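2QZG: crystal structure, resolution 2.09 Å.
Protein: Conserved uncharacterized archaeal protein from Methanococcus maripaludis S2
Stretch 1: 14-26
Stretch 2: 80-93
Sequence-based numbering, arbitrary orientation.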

# COMPACT_ATOMS: atom_id res chain seq x y z
N ASP C 14 -1.04 10.48 -10.25
CA ASP C 14 -0.09 9.37 -10.21
C ASP C 14 -0.54 8.29 -9.22
O ASP C 14 -0.36 7.10 -9.48
CB ASP C 14 1.33 9.86 -9.89
CG ASP C 14 2.09 10.35 -11.12
OD1 ASP C 14 1.75 9.96 -12.28
OD2 ASP C 14 3.08 11.10 -10.92
N LYS C 15 -1.15 8.70 -8.11
CA LYS C 15 -1.69 7.76 -7.14
C LYS C 15 -2.80 6.92 -7.77
O LYS C 15 -2.78 5.68 -7.70
CB LYS C 15 -2.18 8.50 -5.89
CG LYS C 15 -1.08 9.24 -5.18
CD LYS C 15 -1.57 9.94 -3.93
CE LYS C 15 -0.43 10.68 -3.26
NZ LYS C 15 -0.75 11.13 -1.87
N LEU C 16 -3.73 7.60 -8.45
CA LEU C 16 -4.83 6.93 -9.14
C LEU C 16 -4.36 5.95 -10.20
O LEU C 16 -4.89 4.85 -10.27
CB LEU C 16 -5.80 7.95 -9.74
CG LEU C 16 -6.62 8.70 -8.68
CD1 LEU C 16 -7.69 9.55 -9.33
CD2 LEU C 16 -7.22 7.76 -7.62
N LYS C 17 -3.38 6.36 -10.99
CA LYS C 17 -2.74 5.52 -12.00
C LYS C 17 -2.16 4.26 -11.37
O LYS C 17 -2.38 3.15 -11.85
CB LYS C 17 -1.62 6.32 -12.68
CG LYS C 17 -1.08 5.71 -13.96
CD LYS C 17 0.40 6.04 -14.20
CE LYS C 17 0.59 7.29 -15.05
NZ LYS C 17 0.82 6.99 -16.50
N ASN C 18 -1.41 4.43 -10.29
CA ASN C 18 -0.77 3.31 -9.63
C ASN C 18 -1.76 2.35 -8.98
O ASN C 18 -1.57 1.14 -9.07
CB ASN C 18 0.29 3.82 -8.66
CG ASN C 18 1.64 4.02 -9.34
OD1 ASN C 18 2.31 3.04 -9.72
ND2 ASN C 18 2.06 5.28 -9.50
N ILE C 19 -2.81 2.89 -8.36
CA ILE C 19 -3.91 2.09 -7.83
C ILE C 19 -4.65 1.31 -8.94
O ILE C 19 -4.90 0.11 -8.78
CB ILE C 19 -4.92 2.94 -6.97
CG1 ILE C 19 -4.28 3.38 -5.64
CG2 ILE C 19 -6.21 2.14 -6.72
CD1 ILE C 19 -4.98 4.56 -4.93
N SER C 20 -4.99 1.97 -10.05
CA SER C 20 -5.67 1.32 -11.18
C SER C 20 -4.85 0.16 -11.76
O SER C 20 -5.39 -0.91 -12.08
CB SER C 20 -5.95 2.33 -12.31
OG SER C 20 -6.56 3.51 -11.78
N SER C 21 -3.55 0.40 -11.91
CA SER C 21 -2.60 -0.60 -12.34
C SER C 21 -2.58 -1.82 -11.39
O SER C 21 -2.58 -2.97 -11.84
CB SER C 21 -1.22 0.03 -12.45
OG SER C 21 -0.22 -0.88 -12.07
N MSE C 22 -2.56 -1.56 -10.09
CA MSE C 22 -2.57 -2.65 -9.12
C MSE C 22 -3.86 -3.45 -9.20
O MSE C 22 -3.84 -4.68 -9.14
CB MSE C 22 -2.33 -2.14 -7.70
CG MSE C 22 -0.89 -1.94 -7.37
SE MSE C 22 -0.80 -1.07 -5.61
CE MSE C 22 -1.24 0.69 -6.19
N LEU C 23 -4.98 -2.75 -9.35
CA LEU C 23 -6.28 -3.39 -9.56
C LEU C 23 -6.30 -4.23 -10.84
O LEU C 23 -6.84 -5.33 -10.86
CB LEU C 23 -7.40 -2.34 -9.56
CG LEU C 23 -7.83 -1.83 -8.18
CD1 LEU C 23 -8.70 -0.57 -8.32
CD2 LEU C 23 -8.56 -2.91 -7.42
N GLU C 24 -5.72 -3.70 -11.91
CA GLU C 24 -5.67 -4.43 -13.19
C GLU C 24 -4.89 -5.74 -13.09
O GLU C 24 -5.20 -6.70 -13.80
CB GLU C 24 -5.13 -3.54 -14.31
CG GLU C 24 -5.33 -4.07 -15.75
CD GLU C 24 -6.78 -4.47 -16.07
OE1 GLU C 24 -7.73 -3.74 -15.67
OE2 GLU C 24 -6.97 -5.52 -16.72
N GLU C 25 -3.91 -5.77 -12.19
CA GLU C 25 -3.10 -6.95 -11.93
C GLU C 25 -3.98 -8.12 -11.45
O GLU C 25 -3.88 -9.23 -11.98
CB GLU C 25 -1.99 -6.63 -10.92
CG GLU C 25 -0.86 -7.66 -10.83
CD GLU C 25 0.32 -7.18 -9.98
OE1 GLU C 25 0.20 -6.11 -9.34
OE2 GLU C 25 1.36 -7.86 -9.95
N ILE C 26 -4.84 -7.86 -10.48
CA ILE C 26 -5.82 -8.84 -9.98
C ILE C 26 -6.84 -9.23 -11.06
O ILE C 26 -7.23 -10.40 -11.17
CB ILE C 26 -6.61 -8.28 -8.80
CG1 ILE C 26 -5.66 -7.89 -7.64
CG2 ILE C 26 -7.72 -9.24 -8.39
CD1 ILE C 26 -6.37 -7.16 -6.49
N THR C 80 -3.43 -9.82 0.18
CA THR C 80 -2.33 -8.87 0.40
C THR C 80 -2.34 -7.73 -0.59
O THR C 80 -2.13 -6.56 -0.21
CB THR C 80 -0.93 -9.59 0.42
OG1 THR C 80 -0.81 -10.36 1.61
CG2 THR C 80 0.24 -8.56 0.41
N GLN C 81 -2.58 -8.05 -1.86
CA GLN C 81 -2.68 -7.04 -2.90
C GLN C 81 -3.82 -6.09 -2.59
O GLN C 81 -3.65 -4.89 -2.70
CB GLN C 81 -2.85 -7.67 -4.30
CG GLN C 81 -1.56 -8.34 -4.81
CD GLN C 81 -1.78 -9.24 -6.03
OE1 GLN C 81 -2.90 -9.44 -6.47
NE2 GLN C 81 -0.70 -9.82 -6.53
N ILE C 82 -4.97 -6.63 -2.18
CA ILE C 82 -6.13 -5.80 -1.87
C ILE C 82 -5.91 -4.91 -0.64
O ILE C 82 -6.31 -3.75 -0.65
CB ILE C 82 -7.40 -6.62 -1.76
CG1 ILE C 82 -7.80 -7.11 -3.17
CG2 ILE C 82 -8.54 -5.83 -1.07
CD1 ILE C 82 -8.69 -8.28 -3.15
N TRP C 83 -5.26 -5.44 0.40
CA TRP C 83 -4.87 -4.66 1.58
C TRP C 83 -4.02 -3.43 1.17
O TRP C 83 -4.31 -2.31 1.58
CB TRP C 83 -4.18 -5.52 2.63
CG TRP C 83 -3.53 -4.72 3.76
CD1 TRP C 83 -4.14 -3.80 4.57
CD2 TRP C 83 -2.16 -4.77 4.17
NE1 TRP C 83 -3.24 -3.28 5.47
CE2 TRP C 83 -2.02 -3.86 5.25
CE3 TRP C 83 -1.05 -5.50 3.75
CZ2 TRP C 83 -0.80 -3.66 5.90
CZ3 TRP C 83 0.16 -5.31 4.42
CH2 TRP C 83 0.27 -4.40 5.47
N GLY C 84 -3.05 -3.64 0.28
CA GLY C 84 -2.26 -2.55 -0.25
C GLY C 84 -3.03 -1.51 -1.06
O GLY C 84 -2.78 -0.32 -0.88
N ILE C 85 -3.92 -1.95 -1.95
CA ILE C 85 -4.79 -1.07 -2.72
C ILE C 85 -5.76 -0.30 -1.80
O ILE C 85 -5.94 0.91 -1.97
CB ILE C 85 -5.62 -1.86 -3.78
CG1 ILE C 85 -4.71 -2.53 -4.82
CG2 ILE C 85 -6.67 -0.96 -4.44
CD1 ILE C 85 -5.36 -3.72 -5.58
N VAL C 86 -6.38 -0.97 -0.83
CA VAL C 86 -7.30 -0.28 0.10
C VAL C 86 -6.55 0.77 0.91
O VAL C 86 -7.01 1.91 1.03
CB VAL C 86 -8.04 -1.28 1.03
CG1 VAL C 86 -8.75 -0.55 2.22
CG2 VAL C 86 -9.05 -2.09 0.21
N SER C 87 -5.38 0.39 1.44
CA SER C 87 -4.52 1.31 2.20
C SER C 87 -4.23 2.58 1.41
O SER C 87 -4.30 3.68 1.94
CB SER C 87 -3.21 0.62 2.54
OG SER C 87 -3.48 -0.51 3.34
N GLU C 88 -3.85 2.40 0.16
CA GLU C 88 -3.57 3.52 -0.73
C GLU C 88 -4.81 4.34 -1.06
O GLU C 88 -4.75 5.57 -1.02
CB GLU C 88 -2.90 3.03 -1.99
CG GLU C 88 -1.51 2.46 -1.77
CD GLU C 88 -1.00 1.77 -3.02
OE1 GLU C 88 -1.64 1.94 -4.06
OE2 GLU C 88 0.03 1.06 -2.98
N LEU C 89 -5.93 3.67 -1.34
CA LEU C 89 -7.23 4.36 -1.57
C LEU C 89 -7.62 5.25 -0.40
O LEU C 89 -8.19 6.33 -0.60
CB LEU C 89 -8.35 3.36 -1.87
CG LEU C 89 -8.41 2.86 -3.31
CD1 LEU C 89 -9.25 1.58 -3.47
CD2 LEU C 89 -8.95 3.96 -4.24
N GLU C 90 -7.30 4.81 0.80
CA GLU C 90 -7.63 5.54 2.02
C GLU C 90 -6.86 6.86 2.19
O GLU C 90 -7.34 7.74 2.88
CB GLU C 90 -7.52 4.62 3.25
CG GLU C 90 -8.59 3.54 3.19
CD GLU C 90 -8.64 2.61 4.38
OE1 GLU C 90 -7.57 2.16 4.86
OE2 GLU C 90 -9.77 2.32 4.82
N THR C 91 -5.71 6.99 1.53
CA THR C 91 -4.89 8.22 1.51
C THR C 91 -5.36 9.24 0.46
O THR C 91 -4.86 10.36 0.41
CB THR C 91 -3.41 7.91 1.18
OG1 THR C 91 -3.28 7.55 -0.21
CG2 THR C 91 -2.86 6.79 2.05
N ILE C 92 -6.30 8.85 -0.38
CA ILE C 92 -6.82 9.72 -1.43
C ILE C 92 -7.74 10.78 -0.79
O ILE C 92 -8.91 10.51 -0.50
CB ILE C 92 -7.56 8.89 -2.53
CG1 ILE C 92 -6.63 7.82 -3.13
CG2 ILE C 92 -8.15 9.79 -3.62
CD1 ILE C 92 -5.28 8.31 -3.67
N LYS C 93 -7.19 11.97 -0.55
CA LYS C 93 -7.94 13.08 0.05
C LYS C 93 -7.43 14.44 -0.41
O LYS C 93 -6.60 14.53 -1.33
CB LYS C 93 -7.95 12.98 1.59
CG LYS C 93 -6.63 13.25 2.27
CD LYS C 93 -6.82 13.43 3.78
CE LYS C 93 -5.49 13.73 4.48
NZ LYS C 93 -5.70 14.45 5.77

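Antiparallel helices can associate mainly through apolar side chains, and this pair is an example: 642 Å² is buried, counting both sides, with no hydrogen bond across the interface. The axes run at 159° and approach to 10.1 Å, so the start of stretch 2 meets the end of stretch 1.

Gln-81 opens the contact. Its CA-to-CB bond points toward the partner helix, and its OE1 lies 3.4 Å from CG1 of Ile-26, a packing contact in which the long amide side chain lies against the isoleucine. One residue on, Ile-82 points sideways but brings its end nearer, placing CG1 3.6 Å from CD1 of Ile-26. Gly-84 is hardly covered by stretch 1.

Ile-85 is the centre of the arrangement. It is a knob in a hole formed by Ile-19, Met-22 (a selenomethionine), Leu-23 and Ile-26. Its CG2 meets CG2 of Ile-19 at 3.9 Å, its CG1 meets CB of Met-22 at 3.8 Å, and its CD1 reaches CD2 of Leu-23 at 3.8 Å and CD1 of Ile-26 at 3.7 Å. A branched apolar side chain suits this site because it fills the pocket: both branches reach Leu-23, while CG2 also meets Ile-19 and CD1 also meets Ile-26.

Glu-88 is the awkward member. Its OE1 lies 3.4 Å from CG1 of Ile-19 and is buried without a polar partner; the still shorter approach to Met-22 is a clash in the model and carries no weight. Leu-89 restores the apolar pattern, with CD2 4.1 Å from CD1 of Ile-19. Beyond it, Thr-91 turns its OG1 to the backbone, donating a hydrogen bond to O of Glu-88 at 2.6 Å. Ile-92 closes the interface from the loop: its CD1 packs 4.0 Å from CD1 of Ile-19 and 3.8 Å from CB of Lys-15, whose aliphatic portion serves as apolar surface.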